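Local atomic coordinates of isomaltodextranase (Arthrobacter globiformis, PDB entry 5AWO), a protein that hydrolyses (1->6)-alpha-D-glucosidic linkages in dextran-type polysaccharides, removing successive isomaltose units from the non-reducing chain ends. Residues Asp392-Trp396 / Ala408-Ser413; Val418-Phe424 / Ser449-Leu455; Thr91-Thr97 / Gly185-Phe190. One frame throughout, in Å; residues are numbered along the deposited sequence.

Interaction 1 of 3, residues Asp392-Trp396 / Ala408-Ser413; sequences DTERW and ALFNRS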
loop_
_atom_site.group_PDB
_atom_site.type_symbol
_atom_site.label_atom_id
_atom_site.label_comp_id
_atom_site.label_asym_id
_atom_site.label_seq_id
_atom_site.Cartn_x
_atom_site.Cartn_y
_atom_site.Cartn_z
ATOM N N ASP A 392 9.592 15.775 -1.310
ATOM C CA ASP A 392 9.475 16.479 -0.022
ATOM C C ASP A 392 8.737 15.596 0.980
ATOM O O ASP A 392 7.536 15.421 0.891
ATOM C CB ASP A 392 8.728 17.786 -0.235
ATOM C CG ASP A 392 8.852 18.729 0.935
ATOM O OD1 ASP A 392 9.036 18.248 2.087
ATOM O OD2 ASP A 392 8.758 19.965 0.723
ATOM N N THR A 393 9.481 15.099 1.973
ATOM C CA THR A 393 8.901 14.242 3.005
ATOM C C THR A 393 7.849 14.949 3.864
ATOM O O THR A 393 7.069 14.265 4.517
ATOM C CB THR A 393 9.959 13.661 3.978
ATOM O OG1 THR A 393 10.550 14.721 4.754
ATOM C CG2 THR A 393 11.018 12.871 3.255
ATOM N N GLU A 394 7.806 16.288 3.852
ATOM C CA GLU A 394 7.014 17.061 4.781
ATOM C C GLU A 394 5.751 17.689 4.195
ATOM O O GLU A 394 5.019 18.348 4.898
ATOM C CB GLU A 394 7.881 18.132 5.411
ATOM C CG GLU A 394 8.969 17.567 6.306
ATOM C CD GLU A 394 9.844 18.656 6.843
ATOM O OE1 GLU A 394 10.518 19.368 6.053
ATOM O OE2 GLU A 394 9.878 18.822 8.097
ATOM N N ARG A 395 5.507 17.504 2.894
ATOM C CA ARG A 395 4.302 18.033 2.260
ATOM C C ARG A 395 3.719 16.971 1.344
ATOM O O ARG A 395 4.392 16.531 0.377
ATOM C CB ARG A 395 4.628 19.301 1.461
ATOM C CG ARG A 395 5.097 20.439 2.355
ATOM C CD ARG A 395 5.298 21.746 1.590
ATOM N NE ARG A 395 6.472 21.623 0.738
ATOM C CZ ARG A 395 6.726 22.350 -0.346
ATOM N NH1 ARG A 395 5.886 23.292 -0.776
ATOM N NH2 ARG A 395 7.854 22.130 -1.002
ATOM N N TRP A 396 2.483 16.594 1.624
ATOM C CA TRP A 396 1.801 15.461 0.964
ATOM C C TRP A 396 0.446 15.888 0.424
ATOM O O TRP A 396 -0.240 16.698 1.044
ATOM C CB TRP A 396 1.574 14.332 1.978
ATOM C CG TRP A 396 2.828 13.569 2.279
ATOM C CD1 TRP A 396 3.891 13.975 3.031
ATOM C CD2 TRP A 396 3.148 12.270 1.791
ATOM N NE1 TRP A 396 4.860 13.006 3.033
ATOM C CE2 TRP A 396 4.435 11.955 2.261
ATOM C CE3 TRP A 396 2.482 11.357 0.973
ATOM C CZ2 TRP A 396 5.061 10.746 1.948
ATOM C CZ3 TRP A 396 3.097 10.168 0.667
ATOM C CH2 TRP A 396 4.377 9.874 1.152
ATOM N N ALA A 408 -1.604 17.258 3.536
ATOM C CA ALA A 408 -0.980 17.142 4.879
ATOM C C ALA A 408 0.376 17.812 4.905
ATOM O O ALA A 408 1.173 17.690 3.981
ATOM C CB ALA A 408 -0.879 15.685 5.274
ATOM N N LEU A 409 0.607 18.583 5.978
ATOM C CA LEU A 409 1.797 19.388 6.139
ATOM C C LEU A 409 2.462 18.973 7.465
ATOM O O LEU A 409 1.760 18.803 8.466
ATOM C CB LEU A 409 1.443 20.859 6.185
ATOM C CG LEU A 409 0.608 21.406 5.034
ATOM C CD1 LEU A 409 0.152 22.825 5.314
ATOM C CD2 LEU A 409 1.333 21.351 3.712
ATOM N N PHE A 410 3.795 18.800 7.439
ATOM C CA PHE A 410 4.531 18.244 8.572
ATOM C C PHE A 410 5.735 19.113 8.880
ATOM O O PHE A 410 6.356 19.652 7.986
ATOM C CB PHE A 410 5.013 16.822 8.250
ATOM C CG PHE A 410 3.910 15.855 7.979
ATOM C CD1 PHE A 410 3.333 15.128 9.002
ATOM C CD2 PHE A 410 3.470 15.640 6.683
ATOM C CE1 PHE A 410 2.278 14.267 8.770
ATOM C CE2 PHE A 410 2.461 14.730 6.444
ATOM C CZ PHE A 410 1.860 14.041 7.475
ATOM N N ASN A 411 6.086 19.182 10.159
ATOM C CA ASN A 411 7.347 19.799 10.602
ATOM C C ASN A 411 8.183 18.826 11.396
ATOM O O ASN A 411 7.943 18.620 12.586
ATOM C CB ASN A 411 7.114 21.073 11.404
ATOM C CG ASN A 411 8.414 21.689 11.880
ATOM O OD1 ASN A 411 9.497 21.345 11.384
ATOM N ND2 ASN A 411 8.327 22.611 12.811
ATOM N N ARG A 412 9.197 18.267 10.727
ATOM C CA ARG A 412 10.092 17.291 11.335
ATOM C C ARG A 412 11.267 17.918 12.098
ATOM O O ARG A 412 12.089 17.182 12.677
ATOM C CB ARG A 412 10.565 16.314 10.268
ATOM C CG ARG A 412 9.452 15.512 9.617
ATOM C CD ARG A 412 9.933 14.677 8.448
ATOM N NE ARG A 412 10.855 13.637 8.902
ATOM C CZ ARG A 412 11.836 13.120 8.188
ATOM N NH1 ARG A 412 12.028 13.465 6.918
ATOM N NH2 ARG A 412 12.652 12.262 8.777
ATOM N N SER A 413 11.373 19.251 12.151
ATOM C CA SER A 413 12.389 19.858 12.992
ATOM C C SER A 413 12.126 19.493 14.457
ATOM O O SER A 413 10.966 19.458 14.912
ATOM C CB SER A 413 12.357 21.372 12.870
ATOM O OG SER A 413 13.298 21.968 13.765
HETATM O O HOH W 1 10.566 21.377 8.796
#

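Interaction 2 of 3, residues Val418-Phe424 / Ser449-Leu455; sequences VTKTIDF and SRATAAL. With PO4 (phosphate ion), chain B.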
loop_
_atom_site.group_PDB
_atom_site.type_symbol
_atom_site.label_atom_id
_atom_site.label_comp_id
_atom_site.label_asym_id
_atom_site.label_seq_id
_atom_site.Cartn_x
_atom_site.Cartn_y
_atom_site.Cartn_z
ATOM N N VAL A 418 8.195 25.989 11.799
ATOM C CA VAL A 418 8.437 26.093 10.364
ATOM C C VAL A 418 7.107 26.176 9.622
ATOM O O VAL A 418 6.163 25.424 9.916
ATOM C CB VAL A 418 9.233 24.865 9.859
ATOM C CG1 VAL A 418 9.446 24.910 8.351
ATOM C CG2 VAL A 418 10.557 24.751 10.599
ATOM N N THR A 419 7.038 27.091 8.667
ATOM C CA THR A 419 5.875 27.259 7.835
ATOM C C THR A 419 5.951 26.290 6.650
ATOM O O THR A 419 6.990 26.215 5.973
ATOM C CB THR A 419 5.756 28.697 7.322
ATOM O OG1 THR A 419 5.553 29.549 8.448
ATOM C CG2 THR A 419 4.596 28.839 6.308
ATOM N N LYS A 420 4.860 25.577 6.409
ATOM C CA LYS A 420 4.719 24.701 5.265
ATOM C C LYS A 420 3.483 25.097 4.488
ATOM O O LYS A 420 2.455 25.427 5.092
ATOM C CB LYS A 420 4.567 23.242 5.719
ATOM C CG LYS A 420 5.742 22.688 6.510
ATOM C CD LYS A 420 7.007 22.594 5.679
ATOM C CE LYS A 420 8.138 21.935 6.446
ATOM N NZ LYS A 420 9.442 21.971 5.720
ATOM N N THR A 421 3.569 25.015 3.159
ATOM C CA THR A 421 2.490 25.488 2.283
ATOM C C THR A 421 2.381 24.590 1.060
ATOM O O THR A 421 3.403 24.157 0.502
ATOM C CB THR A 421 2.759 26.932 1.830
ATOM O OG1 THR A 421 2.778 27.799 2.970
ATOM C CG2 THR A 421 1.721 27.421 0.859
ATOM N N ILE A 422 1.145 24.315 0.671
ATOM C CA ILE A 422 0.839 23.702 -0.613
ATOM C C ILE A 422 -0.072 24.669 -1.374
ATOM O O ILE A 422 -1.146 25.038 -0.907
ATOM C CB ILE A 422 0.195 22.305 -0.450
ATOM C CG1 ILE A 422 1.289 21.265 -0.144
ATOM C CG2 ILE A 422 -0.572 21.871 -1.703
ATOM C CD1 ILE A 422 2.202 20.970 -1.300
ATOM N N ASP A 423 0.393 25.056 -2.554
ATOM C CA ASP A 423 -0.325 25.985 -3.412
ATOM C C ASP A 423 -1.101 25.204 -4.456
ATOM O O ASP A 423 -0.548 24.296 -5.113
ATOM C CB ASP A 423 0.680 26.904 -4.087
ATOM C CG ASP A 423 -0.002 28.020 -4.847
ATOM O OD1 ASP A 423 -0.467 27.805 -6.001
ATOM O OD2 ASP A 423 -0.108 29.108 -4.272
ATOM N N PHE A 424 -2.391 25.486 -4.578
ATOM C CA PHE A 424 -3.271 24.644 -5.377
ATOM C C PHE A 424 -2.994 24.731 -6.872
ATOM O O PHE A 424 -3.245 23.763 -7.585
ATOM C CB PHE A 424 -4.756 24.893 -5.071
ATOM C CG PHE A 424 -5.114 24.744 -3.600
ATOM C CD1 PHE A 424 -4.353 23.929 -2.759
ATOM C CD2 PHE A 424 -6.173 25.454 -3.040
ATOM C CE1 PHE A 424 -4.691 23.792 -1.422
ATOM C CE2 PHE A 424 -6.510 25.305 -1.705
ATOM C CZ PHE A 424 -5.759 24.487 -0.894
ATOM N N SER A 449 -6.573 29.610 -2.200
ATOM C CA SER A 449 -5.643 29.242 -3.258
ATOM C C SER A 449 -4.520 28.356 -2.762
ATOM O O SER A 449 -3.708 27.892 -3.561
ATOM C CB SER A 449 -5.000 30.497 -3.869
ATOM O OG SER A 449 -4.157 31.175 -2.954
ATOM N N ARG A 450 -4.470 28.133 -1.450
ATOM C CA ARG A 450 -3.338 27.459 -0.832
ATOM C C ARG A 450 -3.798 26.951 0.530
ATOM O O ARG A 450 -4.825 27.417 1.060
ATOM C CB ARG A 450 -2.161 28.423 -0.704
ATOM C CG ARG A 450 -2.469 29.650 0.147
ATOM C CD ARG A 450 -1.676 30.887 -0.245
ATOM N NE ARG A 450 -0.240 30.751 0.011
ATOM C CZ ARG A 450 0.385 31.085 1.148
ATOM N NH1 ARG A 450 -0.290 31.555 2.206
ATOM N NH2 ARG A 450 1.703 30.932 1.227
ATOM N N ALA A 451 -3.078 25.952 1.033
ATOM C CA ALA A 451 -3.188 25.493 2.417
ATOM C C ALA A 451 -1.827 25.696 3.076
ATOM O O ALA A 451 -0.777 25.357 2.495
ATOM C CB ALA A 451 -3.588 24.032 2.435
ATOM N N THR A 452 -1.838 26.261 4.284
ATOM C CA THR A 452 -0.596 26.638 4.949
ATOM C C THR A 452 -0.722 26.469 6.457
ATOM O O THR A 452 -1.821 26.518 7.000
ATOM C CB THR A 452 -0.212 28.095 4.612
ATOM O OG1 THR A 452 1.117 28.407 5.059
ATOM C CG2 THR A 452 -1.191 29.087 5.191
ATOM N N ALA A 453 0.407 26.251 7.113
ATOM C CA ALA A 453 0.435 26.169 8.567
ATOM C C ALA A 453 1.805 26.509 9.080
ATOM O O ALA A 453 2.817 26.121 8.480
ATOM C CB ALA A 453 0.053 24.778 9.028
ATOM N N ALA A 454 1.838 27.235 10.190
ATOM C CA ALA A 454 3.053 27.513 10.925
ATOM C C ALA A 454 3.103 26.487 12.030
ATOM O O ALA A 454 2.380 26.544 13.009
ATOM C CB ALA A 454 3.018 28.927 11.511
ATOM N N LEU A 455 3.948 25.474 11.834
ATOM C CA LEU A 455 3.909 24.285 12.637
ATOM C C LEU A 455 4.994 24.236 13.687
ATOM O O LEU A 455 6.173 24.419 13.380
ATOM C CB LEU A 455 4.090 23.085 11.722
ATOM C CG LEU A 455 2.980 22.837 10.702
ATOM C CD1 LEU A 455 3.385 21.819 9.653
ATOM C CD2 LEU A 455 1.730 22.391 11.413
HETATM P P PO4 B . 2.717 29.981 -2.408
HETATM O O1 PO4 B . 2.853 31.165 -3.361
HETATM O O2 PO4 B . 3.488 28.802 -3.036
HETATM O O3 PO4 B . 1.270 29.600 -2.204
HETATM O O4 PO4 B . 3.336 30.325 -1.080
HETATM O O HOH W 2 -1.947 31.217 -4.178
#

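Interaction 3 of 3, residues Thr91-Thr97 / Gly185-Phe190; sequences TGNGYIT and GYVRYF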
loop_
_atom_site.group_PDB
_atom_site.type_symbol
_atom_site.label_atom_id
_atom_site.label_comp_id
_atom_site.label_asym_id
_atom_site.label_seq_id
_atom_site.Cartn_x
_atom_site.Cartn_y
_atom_site.Cartn_z
ATOM N N THR A 91 -2.971 -29.235 11.617
ATOM C CA THR A 91 -3.917 -30.157 10.995
ATOM C C THR A 91 -3.151 -31.340 10.425
ATOM O O THR A 91 -1.903 -31.395 10.394
ATOM C CB THR A 91 -4.678 -29.484 9.837
ATOM O OG1 THR A 91 -3.763 -29.191 8.767
ATOM C CG2 THR A 91 -5.378 -28.206 10.273
ATOM N N GLY A 92 -3.922 -32.279 9.893
ATOM C CA GLY A 92 -3.333 -33.415 9.206
ATOM C C GLY A 92 -2.512 -33.041 7.988
ATOM O O GLY A 92 -1.770 -33.855 7.481
ATOM N N ASN A 93 -2.605 -31.781 7.546
ATOM C CA ASN A 93 -1.838 -31.299 6.403
ATOM C C ASN A 93 -0.771 -30.265 6.782
ATOM O O ASN A 93 -0.222 -29.602 5.924
ATOM C CB ASN A 93 -2.759 -30.727 5.333
ATOM C CG ASN A 93 -3.926 -31.660 5.018
ATOM O OD1 ASN A 93 -5.079 -31.322 5.251
ATOM N ND2 ASN A 93 -3.616 -32.822 4.449
ATOM N N GLY A 94 -0.490 -30.154 8.069
ATOM C CA GLY A 94 0.617 -29.314 8.541
ATOM C C GLY A 94 0.318 -27.861 8.762
ATOM O O GLY A 94 1.260 -27.077 8.890
ATOM N N TYR A 95 -0.955 -27.482 8.841
ATOM C CA TYR A 95 -1.309 -26.071 8.995
ATOM C C TYR A 95 -1.649 -25.795 10.434
ATOM O O TYR A 95 -2.400 -26.544 11.063
ATOM C CB TYR A 95 -2.468 -25.674 8.082
ATOM C CG TYR A 95 -2.221 -25.937 6.611
ATOM C CD1 TYR A 95 -0.952 -25.791 6.029
ATOM C CD2 TYR A 95 -3.258 -26.361 5.786
ATOM C CE1 TYR A 95 -0.743 -26.023 4.683
ATOM C CE2 TYR A 95 -3.052 -26.605 4.432
ATOM C CZ TYR A 95 -1.788 -26.438 3.878
ATOM O OH TYR A 95 -1.588 -26.692 2.534
ATOM N N ILE A 96 -1.118 -24.696 10.979
ATOM C CA ILE A 96 -1.271 -24.432 12.405
ATOM C C ILE A 96 -2.730 -24.244 12.784
ATOM O O ILE A 96 -3.477 -23.527 12.120
ATOM C CB ILE A 96 -0.439 -23.225 12.908
ATOM C CG1 ILE A 96 -0.668 -21.978 12.041
ATOM C CG2 ILE A 96 1.013 -23.598 12.968
ATOM C CD1 ILE A 96 -0.311 -20.696 12.773
ATOM N N THR A 97 -3.129 -24.877 13.893
ATOM C CA THR A 97 -4.519 -24.815 14.330
ATOM C C THR A 97 -4.864 -23.638 15.242
ATOM O O THR A 97 -6.029 -23.317 15.402
ATOM C CB THR A 97 -4.917 -26.118 15.041
ATOM O OG1 THR A 97 -4.044 -26.316 16.147
ATOM C CG2 THR A 97 -4.828 -27.303 14.098
ATOM N N GLY A 185 -2.489 -24.331 -0.365
ATOM C CA GLY A 185 -3.378 -24.819 0.665
ATOM C C GLY A 185 -3.301 -24.030 1.971
ATOM O O GLY A 185 -4.312 -23.868 2.648
ATOM N N TYR A 186 -2.095 -23.577 2.338
ATOM C CA TYR A 186 -1.899 -22.800 3.579
ATOM C C TYR A 186 -2.601 -21.443 3.485
ATOM O O TYR A 186 -3.309 -21.023 4.392
ATOM C CB TYR A 186 -0.409 -22.589 3.910
ATOM C CG TYR A 186 -0.053 -22.721 5.382
ATOM C CD1 TYR A 186 -0.963 -22.443 6.374
ATOM C CD2 TYR A 186 1.225 -23.128 5.751
ATOM C CE1 TYR A 186 -0.643 -22.597 7.707
ATOM C CE2 TYR A 186 1.574 -23.279 7.075
ATOM C CZ TYR A 186 0.634 -23.039 8.063
ATOM O OH TYR A 186 0.938 -23.245 9.394
ATOM N N VAL A 187 -2.420 -20.803 2.338
ATOM C CA VAL A 187 -3.030 -19.512 2.057
ATOM C C VAL A 187 -4.563 -19.663 2.050
ATOM O O VAL A 187 -5.277 -18.903 2.701
ATOM C CB VAL A 187 -2.470 -18.906 0.779
ATOM C CG1 VAL A 187 -3.228 -17.653 0.399
ATOM C CG2 VAL A 187 -0.989 -18.592 0.965
ATOM N N ARG A 188 -5.056 -20.661 1.313
ATOM C CA ARG A 188 -6.512 -20.902 1.313
ATOM C C ARG A 188 -7.085 -21.350 2.646
ATOM O O ARG A 188 -8.226 -21.032 2.955
ATOM C CB ARG A 188 -6.897 -21.872 0.202
ATOM C CG ARG A 188 -6.682 -21.331 -1.192
ATOM C CD ARG A 188 -7.459 -22.073 -2.270
ATOM N NE ARG A 188 -7.100 -21.636 -3.618
ATOM C CZ ARG A 188 -6.213 -22.232 -4.417
ATOM N NH1 ARG A 188 -5.559 -23.327 -4.057
ATOM N NH2 ARG A 188 -5.979 -21.728 -5.624
ATOM N N TYR A 189 -6.308 -22.041 3.454
ATOM C CA TYR A 189 -6.709 -22.402 4.797
ATOM C C TYR A 189 -7.126 -21.176 5.609
ATOM O O TYR A 189 -8.197 -21.145 6.221
ATOM C CB TYR A 189 -5.577 -23.151 5.459
ATOM C CG TYR A 189 -5.677 -23.460 6.930
ATOM C CD1 TYR A 189 -6.455 -24.526 7.406
ATOM C CD2 TYR A 189 -4.955 -22.714 7.857
ATOM C CE1 TYR A 189 -6.503 -24.818 8.745
ATOM C CE2 TYR A 189 -4.983 -23.014 9.196
ATOM C CZ TYR A 189 -5.762 -24.073 9.650
ATOM O OH TYR A 189 -5.782 -24.391 11.008
ATOM N N PHE A 190 -6.306 -20.132 5.577
ATOM C CA PHE A 190 -6.691 -18.912 6.284
ATOM C C PHE A 190 -7.817 -18.168 5.597
ATOM O O PHE A 190 -8.754 -17.704 6.248
ATOM C CB PHE A 190 -5.453 -18.012 6.507
ATOM C CG PHE A 190 -4.460 -18.610 7.481
ATOM C CD1 PHE A 190 -4.846 -18.875 8.774
ATOM C CD2 PHE A 190 -3.162 -18.920 7.113
ATOM C CE1 PHE A 190 -3.952 -19.437 9.669
ATOM C CE2 PHE A 190 -2.269 -19.474 8.009
ATOM C CZ PHE A 190 -2.673 -19.750 9.289
#

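Interaction 1 of 3, residues Asp392-Trp396 / Ala408-Ser413
Trp396 and Ala408 form an antiparallel hydrogen-bonded pair, Arg395 and Leu409 the non-hydrogen-bonded pair beside it, and Phe410 N, 2.9 Å from Glu394 O, carries the ladder into the type I turn Asp392-Arg395. Past the strand, side chains take over from the backbone. The extended chain of Glu394 brings OE2 2.8 Å from Arg412 N, in a nearly straight bond (170°), and a water joins the same oxygen to Asn411 OD1, whose ND2 donates to Glu416 O; a carboxylate suits this spot because it accepts both donors. Arg412 bends at chi3 (66°), which lets NH1 donate to Thr393 OG1 (2.9 Å) almost in the guanidinium plane, while Ser279 and Gln283 take its other nitrogens. Within the turn, Asp392 closes an Asx turn through OD1, and NE and NH2 of Arg395 meet its OD2 side-on in a salt bridge. Trp396 NE1 donates to Thr393 O from above that carbonyl's plane, fixing the indole while its CD1 lies 3.8 Å from Phe410 CE2. Their planes are nearly perpendicular (87°), and both rings pack against helices 295-302 and 326-339 of the barrel. The whole is one end of the antiparallel hairpin 395-399/405-410, in the C-terminal beta sandwich of family 27 glycoside hydrolases.

Interaction 2 of 3, residues Val418-Phe424 / Ser449-Leu455
Thr421 holds OG1 beside its backbone N (chi1 -63°) and Thr452 holds its own anti to the backbone N (chi1 -170°), and these settings bring the hydroxyls of a non-hydrogen-bonded pair to 2.7 Å, Thr421 OG1 to Thr452 OG1, in a hydrogen bond. The two side chains run alongside each other; threonine suits such a strand face, being beta-branched yet able to bond laterally. Arg450 bends at chi3 and presents its guanidinium edge to a phosphate ion, probably from the crystallisation liquor: NE meets O3 at 2.9 Å (175°) and NH2 meets O4 at 2.9 Å. Lys426 NZ also binds the ion; Asp423 OD2 lies near Arg450 NE without reaching a salt bridge, while its OD1 accepts from Lys426 N. Phe424 ends the ladder, its N donating to Ser449 O, and its ring lies against the backbone, with Arg450 N over one face and CZ 4.0 Å from Ala451 CB. On the other face, Ile422, Ala451, Ala453 and Leu455 are apolar and turn inward against strands 405-410 and 460-466, with Lys420, salt-bridged to Glu394, among them. Six antiparallel pairs make a ribbon, largely polar on one face and largely apolar on the other, as befits an outer layer of a beta sandwich.

Interaction 3 of 3, residues Thr91-Thr97 / Gly185-Phe190
Tyr95 lies against the helix with CD1 3.2 Å above the centre of the Tyr186 ring, the two rings inclined at 33° and passing head to tail. The helix backbone adds a CH-pi contact, Tyr186 CA sitting 3.8 Å from the centroid of the Tyr95 ring. Tyr95 also offers its CB to the centre of the Tyr189 face, 3.8 Å from that ring's centroid, so one tyrosine packs against two. Gly185 suits the place where Tyr95 OH comes 3.2 Å from its CA: having no side chain, it lets the phenol oxygen come this close.

Two further hydroxyls bind the backbone beside Tyr95. Ile96 N donates to Tyr186 OH (3.0 Å), and Tyr189 OH donates to Ile96 O (2.7 Å) from above the carbonyl plane. Ile96 CG1 meanwhile reaches the edge of the Phe190 ring.

Farther out, Thr91 OG1 stands between its backbone N and carbonyl carbon (chi1 67°), where it accepts from Asn93 N in an ST turn and from Tyr95 N. Together with the type I turn Thr91-Gly94, these bonds shape the backbone that delivers Tyr95; Gly94 takes angles suited to glycine. Tyr95 OH itself donates to Tyr182 O in the same helix, and Tyr125 meets Tyr186.

Tyrosine therefore does double duty here: its rings fill a buried aromatic cluster, while its hydroxyls satisfy both polar backbone atoms of Ile96, joining a barrel loop to helix 179-192.

In the fold
From the N terminus, interaction 3 comes first: it closes a long loop of 87 residues within the catalytic barrel, joining the loop after strand 77-79 to helix 179-192. Interaction 1 follows in the C-terminal beta sandwich, closing a short hairpin of 11 intervening residues. Interaction 2 then closes a loop of 24. The three are in series, none nested or crossed. Interactions 1 and 2 touch, their centres 10 Å apart: Glu394 OE1 makes a salt bridge to Lys420 NZ at 2.8 Å, and Leu409 packs on Lys420, tying the two sheets together. Interaction 3 lies across the molecule, its centre about 44 Å from interaction 1 and 52 Å from interaction 2.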